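Local coordinates for methyltransferase domain-containing protein (Deinococcus radiodurans, PDB 3M33) that is of unknown function but may act as a methyltransferase, at residues V169-P174 with M204-E209; L36-W41 with L114-R119; D135-Y140 with L212-Q217. All coordinates share one frame; numbering follows the deposited sequence.

Contact 1: V169-P174 with M204-E209. With SO4 (sulfate ion), chain E.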
loop_
_atom_site.group_PDB
_atom_site.type_symbol
_atom_site.label_atom_id
_atom_site.label_comp_id
_atom_site.label_asym_id
_atom_site.label_seq_id
_atom_site.Cartn_x
_atom_site.Cartn_y
_atom_site.Cartn_z
ATOM N N VAL A 169 1.437 -6.820 -15.053
ATOM C CA VAL A 169 2.787 -6.970 -15.591
ATOM C C VAL A 169 3.275 -8.417 -15.466
ATOM O O VAL A 169 3.130 -9.045 -14.418
ATOM C CB VAL A 169 3.759 -6.030 -14.858
ATOM C CG1 VAL A 169 5.158 -6.103 -15.486
ATOM C CG2 VAL A 169 3.230 -4.618 -14.936
ATOM N N LEU A 170 3.829 -8.963 -16.539
ATOM C CA LEU A 170 4.334 -10.326 -16.498
ATOM C C LEU A 170 5.495 -10.415 -15.510
ATOM O O LEU A 170 6.409 -9.595 -15.547
ATOM C CB LEU A 170 4.811 -10.760 -17.891
ATOM C CG LEU A 170 5.389 -12.170 -18.017
ATOM C CD1 LEU A 170 4.312 -13.206 -17.689
ATOM C CD2 LEU A 170 5.964 -12.427 -19.400
ATOM N N ALA A 171 5.457 -11.402 -14.623
ATOM C CA ALA A 171 6.606 -11.692 -13.770
ATOM C C ALA A 171 6.856 -13.193 -13.745
ATOM O O ALA A 171 6.015 -13.970 -14.206
ATOM C CB ALA A 171 6.362 -11.175 -12.359
ATOM N N HIS A 172 8.007 -13.603 -13.210
ATOM C CA HIS A 172 8.285 -15.028 -12.989
ATOM C C HIS A 172 8.727 -15.277 -11.557
ATOM O O HIS A 172 9.497 -14.493 -10.990
ATOM C CB HIS A 172 9.385 -15.532 -13.921
ATOM C CG HIS A 172 9.062 -15.381 -15.372
ATOM N ND1 HIS A 172 8.576 -16.421 -16.138
ATOM C CD2 HIS A 172 9.154 -14.314 -16.198
ATOM C CE1 HIS A 172 8.381 -15.997 -17.373
ATOM N NE2 HIS A 172 8.726 -14.724 -17.436
ATOM N N ALA A 173 8.227 -16.361 -10.972
ATOM C CA ALA A 173 8.788 -16.894 -9.733
ATOM C C ALA A 173 9.925 -17.828 -10.150
ATOM O O ALA A 173 9.693 -18.824 -10.847
ATOM C CB ALA A 173 7.740 -17.642 -8.956
ATOM N N PRO A 174 11.164 -17.503 -9.745
ATOM C CA PRO A 174 12.331 -18.179 -10.340
ATOM C C PRO A 174 12.463 -19.645 -9.943
ATOM O O PRO A 174 13.065 -20.401 -10.692
ATOM C CB PRO A 174 13.537 -17.373 -9.816
ATOM C CG PRO A 174 12.954 -16.084 -9.285
ATOM C CD PRO A 174 11.549 -16.417 -8.831
HETATM N N MSE A 204 8.382 -19.871 -13.181
HETATM C CA MSE A 204 6.937 -19.874 -13.405
HETATM C C MSE A 204 6.367 -18.474 -13.663
HETATM O O MSE A 204 6.553 -17.570 -12.846
HETATM C CB MSE A 204 6.229 -20.484 -12.201
HETATM C CG MSE A 204 4.791 -20.834 -12.476
HETATM SE SE MSE A 204 4.637 -22.361 -13.687
HETATM C CE MSE A 204 2.711 -22.246 -13.978
ATOM N N PRO A 205 5.634 -18.308 -14.779
ATOM C CA PRO A 205 5.054 -17.028 -15.209
ATOM C C PRO A 205 3.716 -16.715 -14.526
ATOM O O PRO A 205 2.873 -17.588 -14.379
ATOM C CB PRO A 205 4.798 -17.249 -16.699
ATOM C CG PRO A 205 4.981 -18.755 -16.941
ATOM C CD PRO A 205 5.186 -19.415 -15.632
ATOM N N TYR A 206 3.521 -15.461 -14.129
ATOM C CA TYR A 206 2.254 -15.033 -13.546
ATOM C C TYR A 206 2.182 -13.513 -13.735
ATOM O O TYR A 206 3.142 -12.898 -14.231
ATOM C CB TYR A 206 2.177 -15.421 -12.052
ATOM C CG TYR A 206 3.077 -14.591 -11.168
ATOM C CD1 TYR A 206 2.570 -13.507 -10.454
ATOM C CD2 TYR A 206 4.439 -14.875 -11.055
ATOM C CE1 TYR A 206 3.389 -12.727 -9.646
ATOM C CE2 TYR A 206 5.276 -14.089 -10.246
ATOM C CZ TYR A 206 4.735 -13.014 -9.550
ATOM O OH TYR A 206 5.531 -12.219 -8.757
ATOM N N ARG A 207 1.063 -12.903 -13.361
ATOM C CA ARG A 207 0.921 -11.464 -13.532
ATOM C C ARG A 207 0.995 -10.753 -12.188
ATOM O O ARG A 207 0.333 -11.141 -11.247
ATOM C CB ARG A 207 -0.402 -11.129 -14.214
ATOM C CG ARG A 207 -0.594 -11.842 -15.533
ATOM C CD ARG A 207 0.348 -11.285 -16.594
ATOM N NE ARG A 207 -0.321 -10.259 -17.383
ATOM C CZ ARG A 207 -0.487 -10.321 -18.696
ATOM N NH1 ARG A 207 -1.129 -9.344 -19.326
ATOM N NH2 ARG A 207 -0.005 -11.356 -19.376
ATOM N N GLU A 208 1.821 -9.726 -12.090
ATOM C CA GLU A 208 1.731 -8.837 -10.945
ATOM C C GLU A 208 0.703 -7.781 -11.327
ATOM O O GLU A 208 0.869 -7.084 -12.321
ATOM C CB GLU A 208 3.096 -8.183 -10.674
ATOM C CG GLU A 208 4.105 -9.087 -9.958
ATOM C CD GLU A 208 3.829 -9.198 -8.461
ATOM O OE1 GLU A 208 3.009 -8.396 -7.943
ATOM O OE2 GLU A 208 4.438 -10.074 -7.802
ATOM N N GLU A 209 -0.357 -7.643 -10.547
ATOM C CA GLU A 209 -1.420 -6.726 -10.929
ATOM C C GLU A 209 -1.730 -5.709 -9.837
ATOM O O GLU A 209 -1.623 -6.006 -8.658
ATOM C CB GLU A 209 -2.673 -7.518 -11.339
ATOM C CG GLU A 209 -2.336 -8.642 -12.296
ATOM C CD GLU A 209 -3.552 -9.255 -12.983
ATOM O OE1 GLU A 209 -4.521 -9.615 -12.294
ATOM O OE2 GLU A 209 -3.525 -9.367 -14.223
HETATM S S SO4 E . 0.490 -15.824 -17.609
HETATM O O1 SO4 E . 0.115 -14.425 -17.820
HETATM O O2 SO4 E . 1.937 -15.926 -17.448
HETATM O O3 SO4 E . -0.170 -16.342 -16.411
HETATM O O4 SO4 E . 0.093 -16.619 -18.771
#
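V169, A171 and A173 pair with E208, Y206 and M204 in three antiparallel hydrogen-bonded pairs, where strands 160-173 and 204-216 run side by side. Each pair closes two N-H...O bonds; the straightest, from A171 N to Y206 O, is 2.8 Å long with 175° at the hydrogen.

The apolar contact is centred on A171, whose CB sits over the face of the Y206 ring, 3.7 Å from Y206 CZ, in a CH-pi contact. With CG between the backbone N and the carbonyl carbon (chi1 72°), Y206 leans toward A171. E208 CG reaches A171 CB as well, at 3.9 Å.

Polar ends meet on the same face. Y206 OH donates to the anti side of E208 OE2 at 2.6 Å and also bonds W25; H23 ND1 also bonds OE2, and OE1 forms a salt bridge with R210. An alanine in place of Y206 would probably leave E208 OE2 short of a donor and A171 CB without its aromatic cover.

On the other face, R207 NE is held by S168 and NH2 bonds weakly to a sulfate ion, probably from the crystallisation liquor, 3.4 Å from its O1. Several partners would thus probably hold the E208 carboxylate in one rotation.

Contact 2: L36-W41 with L114-R119. With SO4 (sulfate ion), chain F.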
loop_
_atom_site.group_PDB
_atom_site.type_symbol
_atom_site.label_atom_id
_atom_site.label_comp_id
_atom_site.label_asym_id
_atom_site.label_seq_id
_atom_site.Cartn_x
_atom_site.Cartn_y
_atom_site.Cartn_z
ATOM N N LEU A 36 4.866 2.054 -10.488
ATOM C CA LEU A 36 5.490 3.309 -10.943
ATOM C C LEU A 36 4.475 4.443 -11.090
ATOM O O LEU A 36 4.773 5.592 -10.765
ATOM C CB LEU A 36 6.236 3.135 -12.268
ATOM C CG LEU A 36 7.472 2.234 -12.242
ATOM C CD1 LEU A 36 8.028 2.048 -13.660
ATOM C CD2 LEU A 36 8.534 2.787 -11.291
ATOM N N THR A 37 3.280 4.125 -11.583
ATOM C CA THR A 37 2.289 5.165 -11.862
ATOM C C THR A 37 1.802 5.756 -10.557
ATOM O O THR A 37 1.590 6.961 -10.451
ATOM C CB THR A 37 1.102 4.631 -12.704
ATOM O OG1 THR A 37 1.609 4.046 -13.909
ATOM C CG2 THR A 37 0.145 5.771 -13.086
ATOM N N PHE A 38 1.673 4.903 -9.546
ATOM C CA PHE A 38 1.268 5.350 -8.223
ATOM C C PHE A 38 2.300 6.338 -7.663
ATOM O O PHE A 38 1.940 7.364 -7.094
ATOM C CB PHE A 38 1.112 4.143 -7.283
ATOM C CG PHE A 38 0.870 4.515 -5.840
ATOM C CD1 PHE A 38 -0.418 4.671 -5.356
ATOM C CD2 PHE A 38 1.931 4.685 -4.970
ATOM C CE1 PHE A 38 -0.639 4.993 -4.041
ATOM C CE2 PHE A 38 1.718 5.009 -3.640
ATOM C CZ PHE A 38 0.428 5.170 -3.179
ATOM N N ASP A 39 3.583 6.030 -7.818
ATOM C CA ASP A 39 4.629 6.941 -7.342
ATOM C C ASP A 39 4.538 8.274 -8.063
ATOM O O ASP A 39 4.666 9.314 -7.442
ATOM C CB ASP A 39 6.038 6.373 -7.574
ATOM C CG ASP A 39 6.343 5.181 -6.699
ATOM O OD1 ASP A 39 5.486 4.800 -5.875
ATOM O OD2 ASP A 39 7.444 4.617 -6.859
ATOM N N LEU A 40 4.363 8.239 -9.383
ATOM C CA LEU A 40 4.211 9.471 -10.151
ATOM C C LEU A 40 3.006 10.294 -9.692
ATOM O O LEU A 40 3.105 11.502 -9.531
ATOM C CB LEU A 40 4.021 9.167 -11.632
ATOM C CG LEU A 40 5.249 8.850 -12.468
ATOM C CD1 LEU A 40 4.949 9.274 -13.900
ATOM C CD2 LEU A 40 6.490 9.570 -11.923
ATOM N N TRP A 41 1.859 9.641 -9.505
ATOM C CA TRP A 41 0.655 10.359 -9.101
ATOM C C TRP A 41 0.861 10.977 -7.717
ATOM O O TRP A 41 0.471 12.119 -7.466
ATOM C CB TRP A 41 -0.531 9.410 -9.045
ATOM C CG TRP A 41 -1.074 9.006 -10.385
ATOM C CD1 TRP A 41 -0.546 9.287 -11.605
ATOM C CD2 TRP A 41 -2.271 8.249 -10.626
ATOM N NE1 TRP A 41 -1.338 8.751 -12.595
ATOM C CE2 TRP A 41 -2.402 8.111 -12.017
ATOM C CE3 TRP A 41 -3.241 7.673 -9.792
ATOM C CZ2 TRP A 41 -3.473 7.426 -12.603
ATOM C CZ3 TRP A 41 -4.294 6.994 -10.370
ATOM C CH2 TRP A 41 -4.401 6.874 -11.765
ATOM N N LEU A 114 -4.427 15.262 1.781
ATOM C CA LEU A 114 -4.188 13.989 1.101
ATOM C C LEU A 114 -4.258 12.822 2.089
ATOM O O LEU A 114 -3.639 12.862 3.156
ATOM C CB LEU A 114 -2.827 14.002 0.383
ATOM C CG LEU A 114 -2.397 12.724 -0.339
ATOM C CD1 LEU A 114 -3.310 12.472 -1.531
ATOM C CD2 LEU A 114 -0.941 12.842 -0.802
ATOM N N ILE A 115 -5.012 11.788 1.729
ATOM C CA ILE A 115 -5.016 10.554 2.492
ATOM C C ILE A 115 -4.504 9.495 1.548
ATOM O O ILE A 115 -5.050 9.295 0.475
ATOM C CB ILE A 115 -6.420 10.183 3.009
ATOM C CG1 ILE A 115 -6.918 11.216 4.028
ATOM C CG2 ILE A 115 -6.409 8.815 3.637
ATOM C CD1 ILE A 115 -7.390 12.507 3.392
ATOM N N VAL A 116 -3.429 8.827 1.926
ATOM C CA VAL A 116 -2.786 7.920 1.005
ATOM C C VAL A 116 -2.625 6.523 1.612
ATOM O O VAL A 116 -2.452 6.370 2.830
ATOM C CB VAL A 116 -1.433 8.482 0.552
ATOM C CG1 VAL A 116 -0.492 8.581 1.718
ATOM C CG2 VAL A 116 -0.834 7.598 -0.516
ATOM N N SER A 117 -2.713 5.494 0.773
ATOM C CA SER A 117 -2.518 4.131 1.256
ATOM C C SER A 117 -1.919 3.252 0.180
ATOM O O SER A 117 -2.558 3.007 -0.847
ATOM C CB SER A 117 -3.854 3.538 1.706
ATOM O OG SER A 117 -3.706 2.179 2.062
ATOM N N ARG A 118 -0.701 2.774 0.414
ATOM C CA ARG A 118 -0.076 1.862 -0.530
ATOM C C ARG A 118 -0.352 0.437 -0.073
ATOM O O ARG A 118 0.321 -0.070 0.816
ATOM C CB ARG A 118 1.436 2.111 -0.640
ATOM C CG ARG A 118 2.124 1.199 -1.679
ATOM C CD ARG A 118 3.668 1.185 -1.573
ATOM N NE ARG A 118 4.273 2.506 -1.771
ATOM C CZ ARG A 118 4.644 3.007 -2.951
ATOM N NH1 ARG A 118 4.464 2.315 -4.085
ATOM N NH2 ARG A 118 5.200 4.213 -3.004
ATOM N N ARG A 119 -1.376 -0.190 -0.646
ATOM C CA ARG A 119 -1.728 -1.570 -0.294
ATOM C C ARG A 119 -2.077 -1.704 1.187
ATOM O O ARG A 119 -1.905 -2.764 1.800
ATOM C CB ARG A 119 -0.591 -2.520 -0.692
ATOM C CG ARG A 119 -0.290 -2.458 -2.215
ATOM C CD ARG A 119 1.119 -2.957 -2.588
ATOM N NE ARG A 119 1.308 -4.378 -2.329
ATOM C CZ ARG A 119 2.229 -5.150 -2.912
ATOM N NH1 ARG A 119 3.074 -4.650 -3.824
ATOM N NH2 ARG A 119 2.300 -6.441 -2.585
HETATM S S SO4 F . -0.264 -6.914 0.204
HETATM O O1 SO4 F . 0.398 -6.332 -0.948
HETATM O O2 SO4 F . 0.733 -7.596 1.035
HETATM O O3 SO4 F . -0.927 -5.856 0.964
HETATM O O4 SO4 F . -1.275 -7.878 -0.226
#
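F38 and D39 of helix 36-45 meet V116 and R118 where parallel strand 112-118 ends; a glycerol, probably from the crystallisation liquor, sits beside R118 and may mark a pocket. The polar grip is a salt bridge made end-on: R118 NH2 and NH1 both donate to D39 OD1, at 2.9 and 3.2 Å. The acceptor lies close to the guanidinium plane, but the carboxylate stands 79° to it, and both nitrogens come from the syn side of OD1. D39 OD2 is left to a second salt bridge, with R65. R118 has further acid partners, D62 at NE and E35 at NH1, which together with D39 fix the rotation of its guanidinium.

In a class I methyltransferase fold, which the strand order here matches, the C-terminal ends of the parallel strands line the cofactor and substrate cleft, and R118 lies at such an end.

F38 supplies the aromatic part. Its CG is anti to the backbone N (chi1 172°), and the ring enters obliquely, with CE2 3.5 Å above the centre of the R118 guanidinium and the two planes 67° apart. Farther along the ring, F38 CZ packs on V116 CG2 at 3.8 Å. L139 and V141 of strand 136-142 and L212 of strand 204-216 also touch F38, placing it between the helix and the sheet.

Contact 3: D135-Y140 with L212-Q217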
loop_
_atom_site.group_PDB
_atom_site.type_symbol
_atom_site.label_atom_id
_atom_site.label_comp_id
_atom_site.label_asym_id
_atom_site.label_seq_id
_atom_site.Cartn_x
_atom_site.Cartn_y
_atom_site.Cartn_z
ATOM N N ASP A 135 -11.739 19.530 -0.835
ATOM C CA ASP A 135 -10.819 19.398 -1.965
ATOM C C ASP A 135 -9.620 18.495 -1.681
ATOM O O ASP A 135 -8.634 18.539 -2.406
ATOM C CB ASP A 135 -10.327 20.769 -2.419
ATOM C CG ASP A 135 -11.469 21.721 -2.706
ATOM O OD1 ASP A 135 -12.596 21.234 -2.968
ATOM O OD2 ASP A 135 -11.241 22.948 -2.656
ATOM N N ALA A 136 -9.700 17.686 -0.630
ATOM C CA ALA A 136 -8.674 16.677 -0.369
ATOM C C ALA A 136 -8.755 15.590 -1.433
ATOM O O ALA A 136 -9.815 15.405 -2.048
ATOM C CB ALA A 136 -8.883 16.073 1.011
ATOM N N HIS A 137 -7.643 14.883 -1.652
ATOM C CA HIS A 137 -7.623 13.684 -2.492
ATOM C C HIS A 137 -7.428 12.437 -1.627
ATOM O O HIS A 137 -6.796 12.493 -0.565
ATOM C CB HIS A 137 -6.460 13.729 -3.493
ATOM C CG HIS A 137 -6.671 14.656 -4.647
ATOM N ND1 HIS A 137 -6.273 15.973 -4.625
ATOM C CD2 HIS A 137 -7.211 14.450 -5.873
ATOM C CE1 HIS A 137 -6.574 16.545 -5.778
ATOM N NE2 HIS A 137 -7.140 15.642 -6.554
ATOM N N PHE A 138 -7.925 11.304 -2.098
ATOM C CA PHE A 138 -7.591 10.020 -1.489
ATOM C C PHE A 138 -6.842 9.236 -2.556
ATOM O O PHE A 138 -7.327 9.107 -3.674
ATOM C CB PHE A 138 -8.875 9.262 -1.112
ATOM C CG PHE A 138 -8.642 7.814 -0.757
ATOM C CD1 PHE A 138 -8.099 7.461 0.473
ATOM C CD2 PHE A 138 -8.968 6.805 -1.649
ATOM C CE1 PHE A 138 -7.866 6.116 0.801
ATOM C CE2 PHE A 138 -8.745 5.463 -1.333
ATOM C CZ PHE A 138 -8.189 5.120 -0.100
ATOM N N LEU A 139 -5.671 8.709 -2.225
ATOM C CA LEU A 139 -4.868 8.000 -3.197
ATOM C C LEU A 139 -4.556 6.584 -2.698
ATOM O O LEU A 139 -4.050 6.407 -1.584
ATOM C CB LEU A 139 -3.571 8.770 -3.486
ATOM C CG LEU A 139 -2.552 8.066 -4.385
ATOM C CD1 LEU A 139 -3.147 7.862 -5.771
ATOM C CD2 LEU A 139 -1.259 8.853 -4.456
ATOM N N TYR A 140 -4.833 5.584 -3.532
ATOM C CA TYR A 140 -4.673 4.177 -3.137
ATOM C C TYR A 140 -4.109 3.312 -4.265
ATOM O O TYR A 140 -4.422 3.521 -5.439
ATOM C CB TYR A 140 -6.032 3.617 -2.700
ATOM C CG TYR A 140 -6.077 2.107 -2.473
ATOM C CD1 TYR A 140 -5.696 1.558 -1.252
ATOM C CD2 TYR A 140 -6.534 1.241 -3.464
ATOM C CE1 TYR A 140 -5.746 0.185 -1.025
ATOM C CE2 TYR A 140 -6.598 -0.138 -3.246
ATOM C CZ TYR A 140 -6.194 -0.655 -2.020
ATOM O OH TYR A 140 -6.228 -2.013 -1.779
ATOM N N LEU A 212 -5.036 1.118 -9.151
ATOM C CA LEU A 212 -4.778 2.465 -8.639
ATOM C C LEU A 212 -6.042 3.290 -8.650
ATOM O O LEU A 212 -6.779 3.275 -9.637
ATOM C CB LEU A 212 -3.740 3.193 -9.495
ATOM C CG LEU A 212 -2.261 2.851 -9.453
ATOM C CD1 LEU A 212 -2.011 1.420 -9.893
ATOM C CD2 LEU A 212 -1.495 3.824 -10.348
ATOM N N VAL A 213 -6.278 4.038 -7.575
ATOM C CA VAL A 213 -7.472 4.858 -7.473
ATOM C C VAL A 213 -7.111 6.212 -6.878
ATOM O O VAL A 213 -6.512 6.289 -5.807
ATOM C CB VAL A 213 -8.567 4.176 -6.586
ATOM C CG1 VAL A 213 -9.746 5.098 -6.362
ATOM C CG2 VAL A 213 -9.041 2.880 -7.214
ATOM N N LEU A 214 -7.459 7.277 -7.586
ATOM C CA LEU A 214 -7.374 8.619 -7.032
ATOM C C LEU A 214 -8.801 9.146 -6.982
ATOM O O LEU A 214 -9.527 9.094 -7.979
ATOM C CB LEU A 214 -6.514 9.507 -7.942
ATOM C CG LEU A 214 -6.361 10.979 -7.545
ATOM C CD1 LEU A 214 -5.637 11.058 -6.214
ATOM C CD2 LEU A 214 -5.584 11.748 -8.602
ATOM N N ALA A 215 -9.214 9.629 -5.820
ATOM C CA ALA A 215 -10.586 10.084 -5.636
ATOM C C ALA A 215 -10.609 11.436 -4.935
ATOM O O ALA A 215 -9.627 11.842 -4.306
ATOM C CB ALA A 215 -11.368 9.058 -4.824
ATOM N N ARG A 216 -11.733 12.131 -5.036
ATOM C CA ARG A 216 -11.899 13.384 -4.330
ATOM C C ARG A 216 -13.391 13.697 -4.266
ATOM O O ARG A 216 -14.180 13.177 -5.064
ATOM C CB ARG A 216 -11.101 14.483 -5.032
ATOM C CG ARG A 216 -11.879 15.734 -5.361
ATOM C CD ARG A 216 -11.186 16.527 -6.476
ATOM N NE ARG A 216 -10.164 17.430 -5.964
ATOM C CZ ARG A 216 -9.424 18.222 -6.733
ATOM N NH1 ARG A 216 -9.591 18.206 -8.051
ATOM N NH2 ARG A 216 -8.516 19.026 -6.187
ATOM N N GLN A 217 -13.803 14.507 -3.300
ATOM C CA GLN A 217 -15.205 14.887 -3.271
ATOM C C GLN A 217 -15.397 16.164 -4.066
ATOM O O GLN A 217 -14.993 17.240 -3.627
ATOM C CB GLN A 217 -15.726 15.060 -1.855
ATOM C CG GLN A 217 -17.231 15.230 -1.829
ATOM C CD GLN A 217 -17.798 15.173 -0.435
ATOM O OE1 GLN A 217 -17.384 15.926 0.451
ATOM N NE2 GLN A 217 -18.754 14.276 -0.228
HETATM O O HOH W 1 -12.312 16.200 -1.616
#
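H137 sets the CE1 corner of its ring over one face of the R216 guanidinium where strands 136-142 and 204-216 run antiparallel, and these two residues lose the most surface to the contact. H137 CE1 lies 3.1 Å above the guanidinium plane of R216, shifted toward its rim, and the planes are inclined by 34°. The nearest guanidinium nitrogen is R216 NH2, 3.2 Å from H137 CE1. D135 O faces the edge of the guanidinium, in its plane, and nearer the backbone R216 CB touches A136 O at 3.4 Å. The imidazole has a second neighbour: H137 CD2 packs on L214 CD1 at 3.8 Å. Beyond R216 a water links the two strands, donating to A136 O at 2.7 Å and accepting from Q217 N.

V213, next in buried surface, works mainly through its backbone. Its N and O form a hydrogen-bonded pair with Y140, both bonds 2.9 Å long, and F138 and A215 repeat the pattern two residues along, with the non-hydrogen-bonded pair L139-L214 between. V213, A215 and Y140 direct their side chains to helix 149-156, whereas H137 and L139 face helix 36-45.

Counting from strand 51-55, strand 204-216 is the seventh of the main sheet, the antiparallel one inserted between the fifth and sixth. That placement is the signature of the class I, Rossmann-like methyltransferase fold.

In the fold
All three contacts reach one mixed sheet. Contacts 1 and 3 use the two ends of strand 204-216, with centres about 29 Å apart: in contact 1 it pairs with strand 160-173, in contact 3 with strand 136-142. Both therefore rest on backbone bonds, whereas contact 2 joins a helix to the sheet by side chains alone, a salt bridge and aromatic packing. Contact 2 lies nearest the chain's centre and touches contact 3, since I115 and S117 probably hydrogen-bond with L139. Contact 1 is largely buried although it sits far out, where the strands extend from the domain; contact 3 runs from a buried middle to an exposed end bridged by water.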